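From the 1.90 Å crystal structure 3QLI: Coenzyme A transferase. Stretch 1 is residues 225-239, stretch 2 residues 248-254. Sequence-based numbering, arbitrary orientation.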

# COMPACT_ATOMS: atom_id res chain seq x y z
N SER A 225 -17.92 -10.20 17.93
CA SER A 225 -16.77 -10.53 18.76
C SER A 225 -16.51 -12.04 18.77
O SER A 225 -15.36 -12.47 18.87
N HIS A 226 -17.56 -12.85 18.66
CA HIS A 226 -17.36 -14.30 18.62
C HIS A 226 -16.83 -14.81 17.28
O HIS A 226 -16.01 -15.72 17.24
N ILE A 227 -17.29 -14.22 16.18
CA ILE A 227 -16.77 -14.63 14.88
C ILE A 227 -15.28 -14.28 14.79
O ILE A 227 -14.45 -15.06 14.34
N ILE A 228 -14.95 -13.08 15.24
CA ILE A 228 -13.55 -12.65 15.24
C ILE A 228 -12.72 -13.55 16.14
O ILE A 228 -11.67 -14.05 15.73
N ALA A 229 -13.21 -13.80 17.35
CA ALA A 229 -12.45 -14.63 18.28
C ALA A 229 -12.20 -16.03 17.72
O ALA A 229 -11.16 -16.63 17.98
N ASP A 230 -13.14 -16.56 16.95
CA ASP A 230 -12.95 -17.87 16.33
C ASP A 230 -11.78 -17.87 15.35
O ASP A 230 -11.22 -18.93 15.06
N LEU A 231 -11.43 -16.70 14.84
CA LEU A 231 -10.35 -16.56 13.86
C LEU A 231 -9.00 -16.28 14.53
O LEU A 231 -7.99 -16.12 13.84
N VAL A 232 -8.99 -16.20 15.85
CA VAL A 232 -7.75 -16.00 16.61
C VAL A 232 -7.29 -17.32 17.24
O VAL A 232 -7.96 -17.86 18.12
N PRO A 233 -6.13 -17.83 16.79
CA PRO A 233 -5.59 -19.07 17.38
C PRO A 233 -4.79 -18.80 18.65
O PRO A 233 -4.37 -17.67 18.85
N ASP A 234 -4.56 -19.81 19.51
CA ASP A 234 -3.56 -19.62 20.56
C ASP A 234 -2.25 -19.18 19.87
O ASP A 234 -1.98 -19.55 18.73
N GLY A 235 -1.47 -18.36 20.56
CA GLY A 235 -0.20 -17.92 20.03
C GLY A 235 -0.35 -16.78 19.04
O GLY A 235 0.65 -16.30 18.50
N ALA A 236 -1.58 -16.34 18.79
CA ALA A 236 -1.81 -15.19 17.89
C ALA A 236 -1.09 -13.93 18.38
O ALA A 236 -0.98 -13.69 19.58
N CYS A 237 -0.62 -13.12 17.44
CA CYS A 237 0.04 -11.87 17.78
C CYS A 237 -0.88 -10.72 17.36
O CYS A 237 -1.03 -10.44 16.18
N LEU A 238 -1.48 -10.06 18.35
CA LEU A 238 -2.62 -9.17 18.14
C LEU A 238 -2.26 -7.72 17.82
O LEU A 238 -1.36 -7.13 18.43
N GLN A 239 -3.00 -7.16 16.87
CA GLN A 239 -3.14 -5.70 16.76
C GLN A 239 -4.63 -5.40 16.79
O GLN A 239 -5.41 -6.10 16.15
N LEU A 248 -14.69 -6.11 23.69
CA LEU A 248 -15.50 -7.33 23.73
C LEU A 248 -14.73 -8.51 23.18
O LEU A 248 -14.83 -9.63 23.69
N VAL A 249 -13.99 -8.28 22.10
CA VAL A 249 -13.15 -9.32 21.54
C VAL A 249 -12.15 -9.80 22.59
O VAL A 249 -12.04 -10.99 22.87
N CYS A 250 -11.44 -8.85 23.20
CA CYS A 250 -10.51 -9.19 24.28
C CYS A 250 -11.19 -9.96 25.40
O CYS A 250 -10.59 -10.85 26.00
N GLY A 251 -12.43 -9.60 25.70
CA GLY A 251 -13.23 -10.34 26.66
C GLY A 251 -13.37 -11.81 26.26
O GLY A 251 -13.22 -12.71 27.09
N VAL A 252 -13.67 -12.06 24.99
CA VAL A 252 -13.81 -13.43 24.53
C VAL A 252 -12.46 -14.15 24.58
O VAL A 252 -12.40 -15.34 24.84
N LEU A 253 -11.39 -13.40 24.35
CA LEU A 253 -10.06 -14.01 24.30
C LEU A 253 -9.44 -14.32 25.66
O LEU A 253 -8.32 -14.81 25.73
N LYS A 254 -10.18 -14.05 26.74
CA LYS A 254 -9.63 -14.29 28.07
C LYS A 254 -9.27 -15.76 28.31
O LYS A 254 -8.52 -16.08 29.23

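The two stretches meet mainly through side chains, burying 436 Å² in total. No hydrogen bond crosses between them, so the contact rests on apolar packing. Helix 225-230 and helix 248-252 cross at -54°, with their axes 8.8 Å apart at closest approach. The backbones come nearest at S225 and V249, whose CA atoms are 4.7 Å apart. The small side chain of S225 lies at this approach.

V252 and L253 each have 69 Å² covered by the first stretch. V252 points toward it in the t rotamer. Its CG1 lies 3.3 Å from CB of A229, a tight contact. Its CG2 sits over one face of the H226 ring, 4.0 Å from the centroid and 18° off the ring normal, a CH-pi contact. H226 starts out pointing away, but its m rotamer (chi2 92°) brings the ring back to V252. The ring's ND1 is hydrogen-bonded elsewhere in the structure. CG2 of V252 also lies 4.0 Å from OG of S225.

L253 also points toward the first stretch, with chi1 m and chi2 t. Its CD2 packs 3.9 Å from CB of A229 and 4.1 Å from CB of V232, which is in the t rotamer. Its CD1 meets CD1 of L238 at 4.1 Å. L238 shares the m, t conformation. L253 thus touches the helix, the loop and the strand of the first stretch.

S225, with 65 Å² covered, points toward the second stretch in the p rotamer. Its CB is 3.9 Å from both CB of L248 and CG2 of V249. Its OG is satisfied by a hydrogen bond elsewhere in the structure. V249, in the t rotamer, points sideways; its CG1 meets CG2 of I228 at 4.0 Å. I228 points toward V249's helix with chi1 m and chi2 t.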

# COMPACT_ATOMS: atom_id res chain seq x y z
CB SER A 225 -16.92 -9.99 20.19
OG SER A 225 -18.04 -10.59 20.83
CB HIS A 226 -18.61 -15.05 19.06
CG HIS A 226 -18.82 -14.99 20.54
ND1 HIS A 226 -19.58 -14.01 21.14
CD2 HIS A 226 -18.31 -15.75 21.54
CE1 HIS A 226 -19.57 -14.19 22.45
NE2 HIS A 226 -18.80 -15.23 22.72
CB ILE A 227 -17.53 -13.94 13.74
CG1 ILE A 227 -19.01 -14.36 13.77
CG2 ILE A 227 -16.89 -14.26 12.39
CD1 ILE A 227 -19.90 -13.35 13.06
CB ILE A 228 -13.42 -11.19 15.72
CG1 ILE A 228 -14.05 -10.25 14.69
CG2 ILE A 228 -11.94 -10.83 15.98
CD1 ILE A 228 -14.02 -8.80 15.08
CB ALA A 229 -13.15 -14.72 19.65
CB ASP A 230 -14.22 -18.33 15.61
CG ASP A 230 -15.31 -18.81 16.57
OD1 ASP A 230 -15.03 -18.96 17.78
OD2 ASP A 230 -16.44 -19.04 16.08
CB LEU A 231 -10.67 -15.44 12.85
CG LEU A 231 -11.88 -15.67 11.95
CD1 LEU A 231 -12.28 -14.39 11.23
CD2 LEU A 231 -11.58 -16.77 10.94
CB VAL A 232 -7.96 -14.98 17.74
CG1 VAL A 232 -6.65 -14.72 18.45
CG2 VAL A 232 -8.53 -13.67 17.18
CB PRO A 233 -4.67 -19.60 16.29
CG PRO A 233 -4.22 -18.37 15.56
CD PRO A 233 -5.36 -17.38 15.63
CB ASP A 234 -3.32 -20.90 21.37
CG ASP A 234 -4.45 -21.21 22.37
OD1 ASP A 234 -5.06 -20.29 22.96
OD2 ASP A 234 -4.70 -22.41 22.60
CB ALA A 236 -3.30 -14.93 17.74
CB CYS A 237 1.38 -11.78 17.05
SG CYS A 237 2.38 -10.34 17.49
CB LEU A 238 -3.49 -9.16 19.39
CG LEU A 238 -4.07 -10.48 19.88
CD1 LEU A 238 -4.82 -10.24 21.18
CD2 LEU A 238 -4.99 -11.06 18.81
CB GLN A 239 -2.53 -5.16 15.47
CG GLN A 239 -2.87 -3.67 15.23
CD GLN A 239 -4.07 -3.49 14.31
OE1 GLN A 239 -4.39 -4.36 13.50
NE2 GLN A 239 -4.75 -2.34 14.44
CB LEU A 248 -16.79 -7.15 22.92
CG LEU A 248 -18.11 -7.07 23.68
CD1 LEU A 248 -18.11 -5.89 24.63
CD2 LEU A 248 -19.27 -6.97 22.70
CB VAL A 249 -12.41 -8.83 20.28
CG1 VAL A 249 -11.39 -9.86 19.81
CG2 VAL A 249 -13.42 -8.50 19.18
CB CYS A 250 -9.84 -7.93 24.82
SG CYS A 250 -8.74 -7.18 23.62
CB VAL A 252 -14.40 -13.53 23.09
CG1 VAL A 252 -14.43 -14.96 22.64
CG2 VAL A 252 -15.79 -12.95 23.06
CB LEU A 253 -9.10 -13.13 23.50
CG LEU A 253 -9.51 -12.88 22.05
CD1 LEU A 253 -8.46 -12.04 21.34
CD2 LEU A 253 -9.70 -14.23 21.34
CB LYS A 254 -10.56 -13.76 29.16
CG LYS A 254 -11.92 -14.44 29.23
CD LYS A 254 -12.62 -14.07 30.53
CE LYS A 254 -14.13 -14.03 30.35
NZ LYS A 254 -14.55 -12.82 29.60